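Local coordinates for protein Exo-poly-alpha-D-galacturonosidase (PDB 3JUR) that probably hydrolyses polygalacturonate (pectic acid) from the chain end, as a tetrameric, hyperthermoactive family 28 glycoside hydrolase built on a parallel beta-helix, at residues N79-V84 with N124-G129; T408-A413 with V429-S434. All coordinates share one frame; numbering follows the deposited sequence.

Overall arrangement
Both contacts pair strands of successive coils in the parallel beta-helix, one towards each end. Contact 1 (79-84 with 124-129) belongs to the early coils and contact 2 (408-413 with 429-434) to the last ones; their centres are about 45 Å apart and their nearest atoms about 34 Å, on opposite sides of the chain's centre. Contact 1 lies within one subunit, untouched by the other chains, whereas contact 2 reaches two neighbouring subunits of the tetramer. Each joins backbone pairing to side-chain bonds, through a threonine hydroxyl in contact 1 and through E411 and N432 in contact 2. As in other family 28 enzymes, the catalytic acids probably sit on coils between them.

Contact 1: N79-V84 with N124-G129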
loop_
_atom_site.group_PDB
_atom_site.type_symbol
_atom_site.label_atom_id
_atom_site.label_comp_id
_atom_site.label_asym_id
_atom_site.label_seq_id
_atom_site.Cartn_x
_atom_site.Cartn_y
_atom_site.Cartn_z
ATOM N N ASN D 79 49.412 12.595 26.821
ATOM C CA ASN D 79 50.273 11.547 26.234
ATOM C C ASN D 79 50.205 10.192 26.937
ATOM O O ASN D 79 51.136 9.379 26.838
ATOM C CB ASN D 79 51.730 12.026 26.110
ATOM C CG ASN D 79 51.857 13.297 25.300
ATOM O OD1 ASN D 79 51.396 13.371 24.157
ATOM N ND2 ASN D 79 52.474 14.307 25.890
ATOM N N ILE D 80 49.094 9.955 27.628
ATOM C CA ILE D 80 48.882 8.728 28.393
ATOM C C ILE D 80 47.803 7.843 27.766
ATOM O O ILE D 80 46.690 8.307 27.464
ATOM C CB ILE D 80 48.524 9.031 29.882
ATOM C CG1 ILE D 80 49.646 9.821 30.579
ATOM C CG2 ILE D 80 48.184 7.745 30.654
ATOM C CD1 ILE D 80 51.007 9.126 30.654
ATOM N N GLU D 81 48.151 6.573 27.568
ATOM C CA GLU D 81 47.188 5.550 27.177
ATOM C C GLU D 81 46.942 4.604 28.350
ATOM O O GLU D 81 47.873 3.967 28.852
ATOM C CB GLU D 81 47.689 4.770 25.959
ATOM C CG GLU D 81 46.743 3.664 25.463
ATOM C CD GLU D 81 47.367 2.801 24.374
ATOM O OE1 GLU D 81 48.024 3.362 23.469
ATOM O OE2 GLU D 81 47.205 1.563 24.415
ATOM N N LEU D 82 45.693 4.536 28.796
ATOM C CA LEU D 82 45.300 3.586 29.824
ATOM C C LEU D 82 44.829 2.291 29.152
ATOM O O LEU D 82 43.728 2.234 28.603
ATOM C CB LEU D 82 44.208 4.196 30.710
ATOM C CG LEU D 82 43.647 3.404 31.896
ATOM C CD1 LEU D 82 44.701 3.135 32.984
ATOM C CD2 LEU D 82 42.430 4.125 32.479
ATOM N N HIS D 83 45.677 1.264 29.190
ATOM C CA HIS D 83 45.407 -0.003 28.506
ATOM C C HIS D 83 44.833 -1.034 29.480
ATOM O O HIS D 83 45.545 -1.568 30.337
ATOM C CB HIS D 83 46.671 -0.512 27.804
ATOM C CG HIS D 83 46.460 -1.745 26.978
ATOM N ND1 HIS D 83 45.705 -1.749 25.822
ATOM C CD2 HIS D 83 46.918 -3.009 27.131
ATOM C CE1 HIS D 83 45.698 -2.967 25.308
ATOM N NE2 HIS D 83 46.426 -3.751 26.083
ATOM N N VAL D 84 43.532 -1.291 29.344
ATOM C CA VAL D 84 42.784 -2.106 30.298
ATOM C C VAL D 84 42.517 -3.520 29.774
ATOM O O VAL D 84 41.718 -3.711 28.835
ATOM C CB VAL D 84 41.437 -1.433 30.695
ATOM C CG1 VAL D 84 40.849 -2.107 31.929
ATOM C CG2 VAL D 84 41.629 0.054 30.958
ATOM N N ASN D 124 46.357 14.196 23.527
ATOM C CA ASN D 124 46.806 12.834 23.189
ATOM C C ASN D 124 46.584 11.842 24.329
ATOM O O ASN D 124 47.538 11.357 24.946
ATOM C CB ASN D 124 48.284 12.819 22.747
ATOM C CG ASN D 124 48.606 13.900 21.730
ATOM O OD1 ASN D 124 47.843 14.142 20.796
ATOM N ND2 ASN D 124 49.747 14.556 21.910
ATOM N N VAL D 125 45.319 11.565 24.618
ATOM C CA VAL D 125 44.949 10.697 25.726
ATOM C C VAL D 125 44.071 9.563 25.201
ATOM O O VAL D 125 43.168 9.797 24.399
ATOM C CB VAL D 125 44.248 11.497 26.857
ATOM C CG1 VAL D 125 43.764 10.570 27.962
ATOM C CG2 VAL D 125 45.203 12.535 27.451
ATOM N N ALA D 126 44.353 8.332 25.625
ATOM C CA ALA D 126 43.617 7.173 25.118
ATOM C C ALA D 126 43.237 6.178 26.206
ATOM O O ALA D 126 43.965 6.005 27.186
ATOM C CB ALA D 126 44.410 6.476 24.018
ATOM N N ILE D 127 42.077 5.545 26.032
ATOM C CA ILE D 127 41.687 4.395 26.841
ATOM C C ILE D 127 41.430 3.229 25.888
ATOM O O ILE D 127 40.531 3.294 25.052
ATOM C CB ILE D 127 40.445 4.693 27.705
ATOM C CG1 ILE D 127 40.741 5.831 28.695
ATOM C CG2 ILE D 127 39.974 3.430 28.431
ATOM C CD1 ILE D 127 39.488 6.488 29.283
ATOM N N THR D 128 42.237 2.179 26.006
ATOM C CA THR D 128 42.220 1.070 25.048
ATOM C C THR D 128 42.153 -0.273 25.787
ATOM O O THR D 128 42.174 -0.308 27.021
ATOM C CB THR D 128 43.467 1.094 24.110
ATOM O OG1 THR D 128 44.644 0.750 24.852
ATOM C CG2 THR D 128 43.668 2.468 23.478
ATOM N N GLY D 129 42.076 -1.367 25.032
ATOM C CA GLY D 129 42.071 -2.710 25.609
ATOM C C GLY D 129 40.687 -3.319 25.622
ATOM O O GLY D 129 39.715 -2.661 25.282
#
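The hydroxyl of T128 is gripped from two sides by side chains of the neighbouring strand. It donates to E81, OG1 to OE2 at 2.7 Å, reaching the carboxylate from above its plane, and it accepts from the H83 ring, whose ND1 lies 2.9 Å from OG1. That bond is almost straight (168°), with OG1 at the ring edge and in the ring plane. The torsions make this possible: E81 and H83 both carry CG anti to the backbone N, E81 running on extended, while T128 holds OG1 in the crowded position between its own N and carbonyl carbon. A126 adds an apolar touch on this face, its CB 3.9 Å from E81 CG. L82 and I127 point to the other face, where I127 also touches F195 of strand 193-196.

Beneath the side chains the two parallel strands are in register, E81 opposite A126 and H83 opposite T128. A126 N bonds to I80 O and L82 N to A126 O (2.8 Å); T128 N to L82 O and V84 N to T128 O (2.9 Å) carry the pairing on. At the corner before the strands N79 and N124 lie side by side, pointing the same way, and N124 ND2 bonds to N79 OD1 at 3.0 Å, lying in the plane of the N79 carbonyl, while OD1 is close to the N124 amide plane, although the two amides are turned 33° apart. N124 OD1 takes N200 ND2 in turn, so an asparagine row bonded from coil to coil follows the corner of the helix. G129 closes the segment where a CB would clash with V84 O. The threonine thus bridges a donor and an acceptor; the hydroxyl's orientation is fixed by both, and the carboxylate could favour a protonated H83, although that remains an inference.

Contact 2: T408-A413 with V429-S434; sequences TIIEGA and VIMNGS
E411 sets CG beside its backbone N (chi1 -73°) and bends again at chi2 (-63°), which turns the carboxylate back across the strand edge to the turn M431-S434. N432 likewise holds CG beside its N (chi1 -53°), bringing its amide up to G412 and A413. E411 OE2 accepts G433 N at 2.9 Å through its syn lone pair, and the same oxygen lies 3.5 Å from I430 CG2. Its other oxygen, OE1, forms a salt bridge to R435 of a neighbouring subunit, so one carboxylate serves both the turn and the tetramer. An alanine here would remove the carboxylate, and would probably loosen the turn at G433 and weaken the link to that subunit. N432 OD1 takes A413 N at 3.0 Å, from above the carbonyl plane. Between the strands I430 N bonds to T408 O, I410 N to I430 O (2.9 Å) and N432 N to I410 O (2.8 Å), each nearly along the C=O axis. On the face of I410 and M431 the bent methionine puts CE 3.6 Å from I410 CD1, beside A389; I409 CG2 meets I430 CB at 4.1 Å on the other face. The parallel pairing ends in a type I' hairpin, M431 and S434 bonded both ways, that closes the last coils of a right-handed parallel beta-helix.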
loop_
_atom_site.group_PDB
_atom_site.type_symbol
_atom_site.label_atom_id
_atom_site.label_comp_id
_atom_site.label_asym_id
_atom_site.label_seq_id
_atom_site.Cartn_x
_atom_site.Cartn_y
_atom_site.Cartn_z
ATOM N N THR D 408 11.895 5.963 2.795
ATOM C CA THR D 408 11.773 5.458 4.161
ATOM C C THR D 408 10.508 4.610 4.331
ATOM O O THR D 408 9.455 4.927 3.768
ATOM C CB THR D 408 11.833 6.641 5.175
ATOM O OG1 THR D 408 13.183 7.122 5.246
ATOM C CG2 THR D 408 11.360 6.243 6.580
ATOM N N ILE D 409 10.639 3.526 5.093
ATOM C CA ILE D 409 9.539 2.621 5.393
ATOM C C ILE D 409 9.409 2.512 6.907
ATOM O O ILE D 409 10.368 2.143 7.586
ATOM C CB ILE D 409 9.769 1.203 4.798
ATOM C CG1 ILE D 409 10.053 1.282 3.291
ATOM C CG2 ILE D 409 8.546 0.289 5.067
ATOM C CD1 ILE D 409 10.607 0.004 2.675
ATOM N N ILE D 410 8.226 2.836 7.430
ATOM C CA ILE D 410 7.924 2.641 8.857
ATOM C C ILE D 410 6.635 1.832 8.986
ATOM O O ILE D 410 5.588 2.229 8.466
ATOM C CB ILE D 410 7.807 3.982 9.640
ATOM C CG1 ILE D 410 9.080 4.819 9.482
ATOM C CG2 ILE D 410 7.510 3.716 11.130
ATOM C CD1 ILE D 410 8.947 6.240 9.962
ATOM N N GLU D 411 6.719 0.692 9.661
ATOM C CA GLU D 411 5.576 -0.203 9.790
ATOM C C GLU D 411 5.206 -0.489 11.236
ATOM O O GLU D 411 6.077 -0.613 12.091
ATOM C CB GLU D 411 5.852 -1.526 9.064
ATOM C CG GLU D 411 5.796 -1.407 7.541
ATOM C CD GLU D 411 4.414 -1.009 7.034
ATOM O OE1 GLU D 411 3.413 -1.463 7.642
ATOM O OE2 GLU D 411 4.331 -0.246 6.040
ATOM N N GLY D 412 3.907 -0.597 11.494
ATOM C CA GLY D 412 3.410 -1.013 12.806
ATOM C C GLY D 412 3.443 0.066 13.869
ATOM O O GLY D 412 3.453 -0.240 15.058
ATOM N N ALA D 413 3.481 1.327 13.452
ATOM C CA ALA D 413 3.318 2.434 14.381
ATOM C C ALA D 413 1.825 2.743 14.496
ATOM O O ALA D 413 1.104 2.700 13.504
ATOM C CB ALA D 413 4.086 3.648 13.908
ATOM N N VAL D 429 7.847 7.531 0.576
ATOM C CA VAL D 429 7.735 6.906 1.907
ATOM C C VAL D 429 6.578 5.916 1.982
ATOM O O VAL D 429 5.537 6.103 1.349
ATOM C CB VAL D 429 7.559 7.934 3.068
ATOM C CG1 VAL D 429 8.786 8.825 3.216
ATOM C CG2 VAL D 429 6.293 8.768 2.859
ATOM N N ILE D 430 6.782 4.857 2.758
ATOM C CA ILE D 430 5.719 3.925 3.092
ATOM C C ILE D 430 5.529 4.025 4.601
ATOM O O ILE D 430 6.486 3.888 5.370
ATOM C CB ILE D 430 6.045 2.471 2.641
ATOM C CG1 ILE D 430 6.306 2.420 1.126
ATOM C CG2 ILE D 430 4.918 1.510 3.049
ATOM C CD1 ILE D 430 6.743 1.046 0.568
ATOM N N MET D 431 4.297 4.296 5.014
ATOM C CA MET D 431 3.962 4.465 6.426
ATOM C C MET D 431 2.754 3.626 6.753
ATOM O O MET D 431 1.669 3.905 6.251
ATOM C CB MET D 431 3.637 5.927 6.734
ATOM C CG MET D 431 4.836 6.801 6.891
ATOM S SD MET D 431 4.508 8.090 8.115
ATOM C CE MET D 431 6.165 8.239 8.741
ATOM N N ASN D 432 2.942 2.608 7.592
ATOM C CA ASN D 432 1.884 1.643 7.927
ATOM C C ASN D 432 1.027 1.268 6.711
ATOM O O ASN D 432 -0.203 1.352 6.753
ATOM C CB ASN D 432 0.995 2.161 9.076
ATOM C CG ASN D 432 1.798 2.573 10.309
ATOM O OD1 ASN D 432 2.835 1.986 10.632
ATOM N ND2 ASN D 432 1.331 3.613 10.988
ATOM N N GLY D 433 1.686 0.885 5.617
ATOM C CA GLY D 433 0.975 0.416 4.429
ATOM C C GLY D 433 0.577 1.462 3.401
ATOM O O GLY D 433 0.251 1.112 2.266
ATOM N N SER D 434 0.601 2.735 3.791
ATOM C CA SER D 434 0.275 3.831 2.879
ATOM C C SER D 434 1.529 4.314 2.164
ATOM O O SER D 434 2.518 4.663 2.802
ATOM C CB SER D 434 -0.371 5.002 3.634
ATOM O OG SER D 434 -1.746 4.774 3.874
#